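Local atomic coordinates of LPP20 lipofamily protein (Helicobacter pylori R046Wa, PDB entry 4KZS), a protein that is of unknown exact function but is secreted by this human pathogen and carries a C-terminal domain probably related to TolB's N-terminal domain, hinting at a Tol-Pal link. Residues A[118-123]-A[141-146]; A[112-117]-A[162-167]. All coordinates share one frame; numbering follows the deposited sequence.

Interaction 1 of 2, residues A[118-123]-A[141-146]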
ATOM      1  N   TYR A 118      -8.948  -2.682   8.894  1.00 52.74           N
ATOM      2  CA  TYR A 118      -8.592  -2.477  10.302  1.00 55.16           C
ATOM      3  C   TYR A 118      -8.016  -3.765  10.811  1.00 64.53           C
ATOM      4  O   TYR A 118      -6.857  -3.848  11.204  1.00 77.07           O
ATOM      5  CB  TYR A 118      -9.852  -2.215  11.091  1.00 59.41           C
ATOM      6  CG  TYR A 118      -9.804  -1.260  12.279  1.00 64.07           C
ATOM      7  CD1 TYR A 118      -9.232  -1.628  13.497  1.00 66.13           C
ATOM      8  CD2 TYR A 118     -10.436  -0.020  12.201  1.00 74.38           C
ATOM      9  CE1 TYR A 118      -9.249  -0.768  14.593  1.00 68.50           C
ATOM     10  CE2 TYR A 118     -10.471   0.856  13.276  1.00 85.24           C
ATOM     11  CZ  TYR A 118      -9.873   0.483  14.470  1.00 89.04           C
ATOM     12  OH  TYR A 118      -9.923   1.376  15.527  1.00103.90           O
ATOM     13  N   GLY A 119      -8.819  -4.813  10.730  1.00 67.38           N
ATOM     14  CA  GLY A 119      -8.402  -6.107  11.207  1.00 59.57           C
ATOM     15  C   GLY A 119      -7.372  -6.795  10.324  1.00 64.61           C
ATOM     16  O   GLY A 119      -7.025  -7.962  10.533  1.00 71.43           O
ATOM     17  N   GLN A 120      -6.884  -6.115   9.310  1.00 59.28           N
ATOM     18  CA  GLN A 120      -5.796  -6.713   8.577  1.00 57.37           C
ATOM     19  C   GLN A 120      -4.505  -6.131   9.128  1.00 72.81           C
ATOM     20  O   GLN A 120      -3.430  -6.678   8.885  1.00 76.98           O
ATOM     21  CB  GLN A 120      -5.907  -6.382   7.110  1.00 48.77           C
ATOM     22  CG  GLN A 120      -4.882  -7.130   6.317  1.00 65.41           C
ATOM     23  CD  GLN A 120      -5.005  -6.854   4.859  1.00 78.65           C
ATOM     24  OE1 GLN A 120      -6.105  -6.571   4.366  1.00 81.10           O
ATOM     25  NE2 GLN A 120      -3.874  -6.922   4.138  1.00 90.27           N
ATOM     26  N   PHE A 121      -4.625  -5.001   9.836  1.00 73.77           N
ATOM     27  CA  PHE A 121      -3.488  -4.213  10.275  1.00 81.91           C
ATOM     28  C   PHE A 121      -2.943  -4.917  11.468  1.00 86.63           C
ATOM     29  O   PHE A 121      -1.737  -5.135  11.564  1.00 83.22           O
ATOM     30  CB  PHE A 121      -3.918  -2.802  10.691  1.00 91.27           C
ATOM     31  CG  PHE A 121      -2.800  -1.787  10.696  1.00 96.65           C
ATOM     32  CD1 PHE A 121      -2.272  -1.309   9.501  1.00104.82           C
ATOM     33  CD2 PHE A 121      -2.286  -1.290  11.886  1.00104.65           C
ATOM     34  CE1 PHE A 121      -1.254  -0.360   9.493  1.00112.70           C
ATOM     35  CE2 PHE A 121      -1.276  -0.334  11.888  1.00107.88           C
ATOM     36  CZ  PHE A 121      -0.764   0.136  10.687  1.00108.76           C
ATOM     37  N   SER A 122      -3.857  -5.281  12.369  1.00 93.31           N
ATOM     38  CA  SER A 122      -3.509  -6.001  13.587  1.00 89.16           C
ATOM     39  C   SER A 122      -2.642  -7.216  13.277  1.00 79.89           C
ATOM     40  O   SER A 122      -1.750  -7.544  14.044  1.00 91.18           O
ATOM     41  CB  SER A 122      -4.758  -6.402  14.343  1.00 96.20           C
ATOM     42  OG  SER A 122      -5.599  -7.116  13.464  1.00114.87           O
ATOM     43  N   THR A 123      -2.863  -7.841  12.123  1.00 78.65           N
ATOM     44  CA  THR A 123      -2.055  -8.993  11.696  1.00 82.50           C
ATOM     45  C   THR A 123      -0.726  -8.599  11.015  1.00 92.94           C
ATOM     46  O   THR A 123      -0.054  -9.430  10.379  1.00 88.43           O
ATOM     47  CB  THR A 123      -2.855  -9.973  10.794  1.00 68.47           C
ATOM     48  OG1 THR A 123      -2.703  -9.622   9.409  1.00 66.69           O
ATOM     49  CG2 THR A 123      -4.325 -10.034  11.212  1.00 59.20           C
ATOM     50  N   GLY A 141       1.701   0.732   5.539  1.00 41.89           N
ATOM     51  CA  GLY A 141       1.543   2.037   4.880  1.00 49.53           C
ATOM     52  C   GLY A 141       0.345   2.046   3.942  1.00 53.16           C
ATOM     53  O   GLY A 141      -0.522   2.941   4.003  1.00 45.81           O
ATOM     54  N   ASP A 142       0.277   1.021   3.092  1.00 56.09           N
ATOM     55  CA  ASP A 142      -0.865   0.865   2.183  1.00 65.67           C
ATOM     56  C   ASP A 142      -2.261   0.820   2.846  1.00 62.74           C
ATOM     57  O   ASP A 142      -3.181   1.531   2.382  1.00 61.94           O
ATOM     58  CB  ASP A 142      -0.647  -0.329   1.268  1.00 68.35           C
ATOM     59  CG  ASP A 142       0.621  -0.191   0.432  1.00 77.19           C
ATOM     60  OD1 ASP A 142       0.874   0.937  -0.046  1.00 75.48           O
ATOM     61  OD2 ASP A 142       1.353  -1.207   0.256  1.00 81.91           O
ATOM     62  N   LEU A 143      -2.405   0.005   3.903  1.00 50.09           N
ATOM     63  CA  LEU A 143      -3.680  -0.133   4.570  1.00 55.06           C
ATOM     64  C   LEU A 143      -4.159   1.246   5.031  1.00 58.60           C
ATOM     65  O   LEU A 143      -5.299   1.687   4.731  1.00 54.21           O
ATOM     66  CB  LEU A 143      -3.587  -1.119   5.747  1.00 61.51           C
ATOM     67  CG  LEU A 143      -3.041  -2.542   5.504  1.00 59.53           C
ATOM     68  CD1 LEU A 143      -3.286  -3.384   6.736  1.00 58.97           C
ATOM     69  CD2 LEU A 143      -3.640  -3.266   4.304  1.00 63.47           C
ATOM     70  N   LEU A 144      -3.253   1.936   5.713  1.00 52.47           N
ATOM     71  CA  LEU A 144      -3.538   3.219   6.287  1.00 51.36           C
ATOM     72  C   LEU A 144      -3.878   4.204   5.173  1.00 56.81           C
ATOM     73  O   LEU A 144      -4.795   5.036   5.284  1.00 62.71           O
ATOM     74  CB  LEU A 144      -2.343   3.650   7.106  1.00 53.76           C
ATOM     75  CG  LEU A 144      -2.473   3.490   8.622  1.00 56.82           C
ATOM     76  CD1 LEU A 144      -3.262   2.271   9.022  1.00 63.66           C
ATOM     77  CD2 LEU A 144      -1.128   3.444   9.297  1.00 57.33           C
ATOM     78  N   ALA A 145      -3.209   4.058   4.048  1.00 51.11           N
ATOM     79  CA  ALA A 145      -3.549   4.883   2.904  1.00 44.75           C
ATOM     80  C   ALA A 145      -4.918   4.546   2.244  1.00 46.99           C
ATOM     81  O   ALA A 145      -5.581   5.457   1.755  1.00 56.97           O
ATOM     82  CB  ALA A 145      -2.443   4.767   1.910  1.00 41.02           C
ATOM     83  N   LYS A 146      -5.331   3.271   2.183  1.00 46.67           N
ATOM     84  CA  LYS A 146      -6.688   2.923   1.683  1.00 49.68           C
ATOM     85  C   LYS A 146      -7.737   3.368   2.692  1.00 51.70           C
ATOM     86  O   LYS A 146      -8.722   4.009   2.324  1.00 68.68           O
ATOM     87  CB  LYS A 146      -6.861   1.435   1.480  1.00 60.29           C
ATOM     88  CG  LYS A 146      -5.867   0.723   0.576  1.00 76.98           C
ATOM     89  CD  LYS A 146      -6.459   0.536  -0.810  1.00102.12           C
ATOM     90  CE  LYS A 146      -5.655  -0.431  -1.676  1.00119.80           C
ATOM     91  NZ  LYS A 146      -6.317  -0.626  -3.006  1.00130.21           N
TER
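Phe121 and Leu143 meet between the C-terminal part of helix 103-121 and helix 135-157, at the point where the two backbones come nearest, 7.0 Å between their CA atoms. Two leucines, one helical position apart, take different sides of the phenyl ring. Leu143 reaches the ring at its edge, close to the ring plane, with its CD1 methyl 3.6 Å from Phe121 CD1. Leu144 approaches one face instead: its CD1 lies over the face near Phe121 CE1, and its CD2 reaches past the rim, 3.6 Å from Phe121 CZ. The Phe121 side chain leaves its backbone with CG opposite the amide nitrogen (chi1 -160°), which swings the ring out toward helix 135-157, where the leucines touch it from two directions.

Gln120 meets both branches of Leu143. Its extended chain crosses the leucine at about a right angle: the start of the chain lies near CD1, while the amide ends near CD2, with Gln120 NE2 3.7 Å from Leu143 CD2, a van der Waals contact of amide group and methyl. No hydrogen bond links the two segments. Beyond them, Leu143 also touches Leu117 of helix 103-121 and Leu124 of the following loop, whereas Leu144 packs on Glu168 and Tyr171 of helix 165-172, and Phe121 meets the ring of Tyr167 edge-to-face, so this helix pair is joined by a third helix.

Interaction 2 of 2, residues A[112-117]-A[162-167]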
ATOM      1  N   ASP A 112     -17.534  -2.163   5.339  1.00 45.60           N
ATOM      2  CA  ASP A 112     -16.981  -3.497   5.355  1.00 47.03           C
ATOM      3  C   ASP A 112     -15.533  -3.572   4.911  1.00 49.37           C
ATOM      4  O   ASP A 112     -14.747  -4.282   5.528  1.00 52.14           O
ATOM      5  CB  ASP A 112     -17.854  -4.463   4.556  1.00 52.92           C
ATOM      6  CG  ASP A 112     -19.271  -4.610   5.138  1.00 67.82           C
ATOM      7  OD1 ASP A 112     -19.546  -4.170   6.287  1.00 79.73           O
ATOM      8  OD2 ASP A 112     -20.131  -5.173   4.436  1.00 78.83           O
ATOM      9  N   LYS A 113     -15.196  -2.875   3.825  1.00 50.41           N
ATOM     10  CA  LYS A 113     -13.838  -2.862   3.288  1.00 50.46           C
ATOM     11  C   LYS A 113     -12.962  -2.143   4.338  1.00 49.68           C
ATOM     12  O   LYS A 113     -11.813  -2.501   4.553  1.00 49.46           O
ATOM     13  CB  LYS A 113     -13.812  -2.147   1.928  1.00 60.26           C
ATOM     14  CG  LYS A 113     -12.508  -2.237   1.130  1.00 78.40           C
ATOM     15  CD  LYS A 113     -12.642  -1.553  -0.244  1.00 92.63           C
ATOM     16  CE  LYS A 113     -11.346  -1.548  -1.067  1.00 92.00           C
ATOM     17  NZ  LYS A 113     -10.895  -2.916  -1.440  1.00 88.93           N
ATOM     18  N   TYR A 114     -13.522  -1.170   5.036  1.00 41.70           N
ATOM     19  CA  TYR A 114     -12.805  -0.547   6.129  1.00 43.15           C
ATOM     20  C   TYR A 114     -12.508  -1.539   7.251  1.00 46.68           C
ATOM     21  O   TYR A 114     -11.335  -1.776   7.514  1.00 48.14           O
ATOM     22  CB  TYR A 114     -13.601   0.612   6.681  1.00 44.65           C
ATOM     23  CG  TYR A 114     -12.902   1.339   7.760  1.00 47.54           C
ATOM     24  CD1 TYR A 114     -12.945   0.865   9.037  1.00 56.89           C
ATOM     25  CD2 TYR A 114     -12.214   2.517   7.514  1.00 53.89           C
ATOM     26  CE1 TYR A 114     -12.320   1.527  10.070  1.00 66.90           C
ATOM     27  CE2 TYR A 114     -11.570   3.199   8.537  1.00 61.53           C
ATOM     28  CZ  TYR A 114     -11.629   2.693   9.832  1.00 68.94           C
ATOM     29  OH  TYR A 114     -11.017   3.313  10.915  1.00 69.20           O
ATOM     30  N   ASN A 115     -13.553  -2.125   7.885  1.00 41.23           N
ATOM     31  CA  ASN A 115     -13.382  -3.151   8.913  1.00 35.93           C
ATOM     32  C   ASN A 115     -12.361  -4.216   8.500  1.00 42.57           C
ATOM     33  O   ASN A 115     -11.572  -4.661   9.318  1.00 53.91           O
ATOM     34  CB  ASN A 115     -14.681  -3.798   9.267  1.00 33.68           C
ATOM     35  CG  ASN A 115     -15.708  -2.791   9.759  1.00 38.84           C
ATOM     36  OD1 ASN A 115     -15.352  -1.686  10.176  1.00 36.75           O
ATOM     37  ND2 ASN A 115     -17.000  -3.143   9.676  1.00 38.05           N
ATOM     38  N   ALA A 116     -12.307  -4.550   7.222  1.00 40.70           N
ATOM     39  CA  ALA A 116     -11.398  -5.568   6.743  1.00 45.02           C
ATOM     40  C   ALA A 116     -10.005  -5.004   6.742  1.00 53.51           C
ATOM     41  O   ALA A 116      -9.056  -5.711   7.055  1.00 67.20           O
ATOM     42  CB  ALA A 116     -11.786  -6.031   5.343  1.00 36.27           C
ATOM     43  N   LEU A 117      -9.876  -3.726   6.400  1.00 56.40           N
ATOM     44  CA  LEU A 117      -8.568  -3.069   6.482  1.00 55.65           C
ATOM     45  C   LEU A 117      -8.061  -2.990   7.936  1.00 57.75           C
ATOM     46  O   LEU A 117      -6.881  -3.238   8.159  1.00 55.74           O
ATOM     47  CB  LEU A 117      -8.571  -1.690   5.807  1.00 48.12           C
ATOM     48  CG  LEU A 117      -8.724  -1.837   4.286  1.00 46.26           C
ATOM     49  CD1 LEU A 117      -9.157  -0.521   3.657  1.00 42.26           C
ATOM     50  CD2 LEU A 117      -7.466  -2.342   3.632  1.00 45.86           C
ATOM     51  N   GLY A 162     -14.936   5.388  14.256  1.00104.88           N
ATOM     52  CA  GLY A 162     -14.094   6.233  15.108  1.00129.53           C
ATOM     53  C   GLY A 162     -12.623   6.492  14.774  1.00136.19           C
ATOM     54  O   GLY A 162     -12.281   7.619  14.375  1.00131.07           O
ATOM     55  N   SER A 163     -11.732   5.501  14.945  1.00118.72           N
ATOM     56  CA  SER A 163     -10.293   5.853  14.924  1.00 96.63           C
ATOM     57  C   SER A 163      -9.151   5.008  14.322  1.00 93.90           C
ATOM     58  O   SER A 163      -9.021   3.790  14.541  1.00 79.72           O
ATOM     59  CB  SER A 163      -9.831   6.323  16.288  1.00 93.92           C
ATOM     60  OG  SER A 163      -8.548   6.888  16.127  1.00 94.83           O
ATOM     61  N   LEU A 164      -8.281   5.731  13.612  1.00 85.79           N
ATOM     62  CA  LEU A 164      -7.027   5.188  13.096  1.00 77.59           C
ATOM     63  C   LEU A 164      -5.834   5.747  13.843  1.00 73.48           C
ATOM     64  O   LEU A 164      -4.775   5.131  13.845  1.00 78.85           O
ATOM     65  CB  LEU A 164      -6.870   5.473  11.609  1.00 66.73           C
ATOM     66  CG  LEU A 164      -7.801   4.636  10.738  1.00 63.11           C
ATOM     67  CD1 LEU A 164      -7.975   5.257   9.358  1.00 59.70           C
ATOM     68  CD2 LEU A 164      -7.294   3.214  10.643  1.00 68.98           C
ATOM     69  N   GLU A 165      -6.016   6.901  14.481  1.00 71.48           N
ATOM     70  CA  GLU A 165      -4.968   7.580  15.252  1.00 76.16           C
ATOM     71  C   GLU A 165      -4.032   6.624  15.980  1.00 81.41           C
ATOM     72  O   GLU A 165      -2.820   6.833  16.027  1.00 80.71           O
ATOM     73  CB  GLU A 165      -5.575   8.546  16.266  1.00 76.75           C
ATOM     74  CG  GLU A 165      -4.636   8.917  17.411  1.00 88.45           C
ATOM     75  CD  GLU A 165      -4.958  10.247  18.052  1.00105.45           C
ATOM     76  OE1 GLU A 165      -4.376  10.528  19.131  1.00109.58           O
ATOM     77  OE2 GLU A 165      -5.781  11.005  17.477  1.00105.37           O
ATOM     78  N   ASN A 166      -4.600   5.569  16.535  1.00 75.08           N
ATOM     79  CA  ASN A 166      -3.820   4.645  17.303  1.00 72.26           C
ATOM     80  C   ASN A 166      -2.915   3.840  16.445  1.00 67.25           C
ATOM     81  O   ASN A 166      -1.791   3.540  16.824  1.00 66.85           O
ATOM     82  CB  ASN A 166      -4.733   3.699  18.048  1.00 77.44           C
ATOM     83  CG  ASN A 166      -4.287   3.501  19.462  1.00 87.11           C
ATOM     84  OD1 ASN A 166      -3.381   2.704  19.723  1.00 94.79           O
ATOM     85  ND2 ASN A 166      -4.895   4.262  20.396  1.00 80.27           N
ATOM     86  N   TYR A 167      -3.434   3.453  15.294  1.00 65.49           N
ATOM     87  CA  TYR A 167      -2.690   2.631  14.394  1.00 66.00           C
ATOM     88  C   TYR A 167      -1.595   3.452  13.791  1.00 62.58           C
ATOM     89  O   TYR A 167      -0.484   2.982  13.614  1.00 67.23           O
ATOM     90  CB  TYR A 167      -3.589   2.150  13.299  1.00 71.10           C
ATOM     91  CG  TYR A 167      -4.284   0.866  13.606  1.00 83.69           C
ATOM     92  CD1 TYR A 167      -3.623  -0.171  14.249  1.00 85.67           C
ATOM     93  CD2 TYR A 167      -5.591   0.664  13.199  1.00 84.43           C
ATOM     94  CE1 TYR A 167      -4.259  -1.369  14.504  1.00 95.49           C
ATOM     95  CE2 TYR A 167      -6.231  -0.533  13.442  1.00 89.31           C
ATOM     96  CZ  TYR A 167      -5.564  -1.547  14.099  1.00 93.41           C
ATOM     97  OH  TYR A 167      -6.188  -2.750  14.347  1.00 98.95           O
TER
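Tyr114 extends across from helix 103-121 until its hydroxyl reaches Leu164, the residue just ahead of helix 165-172. The two side chains come from opposite directions, and the phenol oxygen does most of the touching: Tyr114 OH is 3.5 Å from Leu164 CG and 3.7 Å from Leu164 CD2. The ring itself stands farther off, with Tyr114 CE2 4.2 Å from Leu164 CD1, and that methyl approaches it obliquely.

Conformation explains the reach. In Tyr114 the ring carbon CG is trans to the amide nitrogen (chi1 -177°), and with chi2 at -82° the ring stands roughly perpendicular to the CA-CB-CG plane while its long axis carries the oxygen to the leucine. Leu164 answers with CG beside its own backbone N (chi1 -72°), which turns the isobutyl group back toward helix 103-121. The peptide before it lies close too, Ser163 O being 4.2 Å from Tyr114 OH. The polar partner of that hydroxyl is Glu151 of helix 135-157, to which it is hydrogen-bonded; Leu164 also touches Glu151. A buried tyrosine oxygen is thereby satisfied by the middle helix while leucine carbons pack against it. Ile150 of helix 135-157 and Val161 of the connecting loop also pack on Tyr114. Apolar contact among helices 103-121, 135-157 and 165-172, together with the Tyr114 to Glu151 hydrogen bond, fits the three-helix bundle of this protein, which probably corresponds to its middle domain.

Overall arrangement
From the N terminus, the chain passes through the antiparallel sheet of strands 19-26, 84-91 and 94-102 and enters helix 103-121, which serves both contacts. Interaction 1 closes the shorter loop, 17 residues between its segments, when helix 135-157 returns against the C-terminal part of that helix. Interaction 2 starts nearly two turns earlier and closes a longer loop of 44 residues on the residues leading into helix 165-172; interaction 1 therefore lies wholly within its span, and the two do not cross. Their centres are 7 Å apart, and Tyr118 bridges them by packing on Tyr167. Together they tie three successive helices into one bundle, ahead of the C-terminal region.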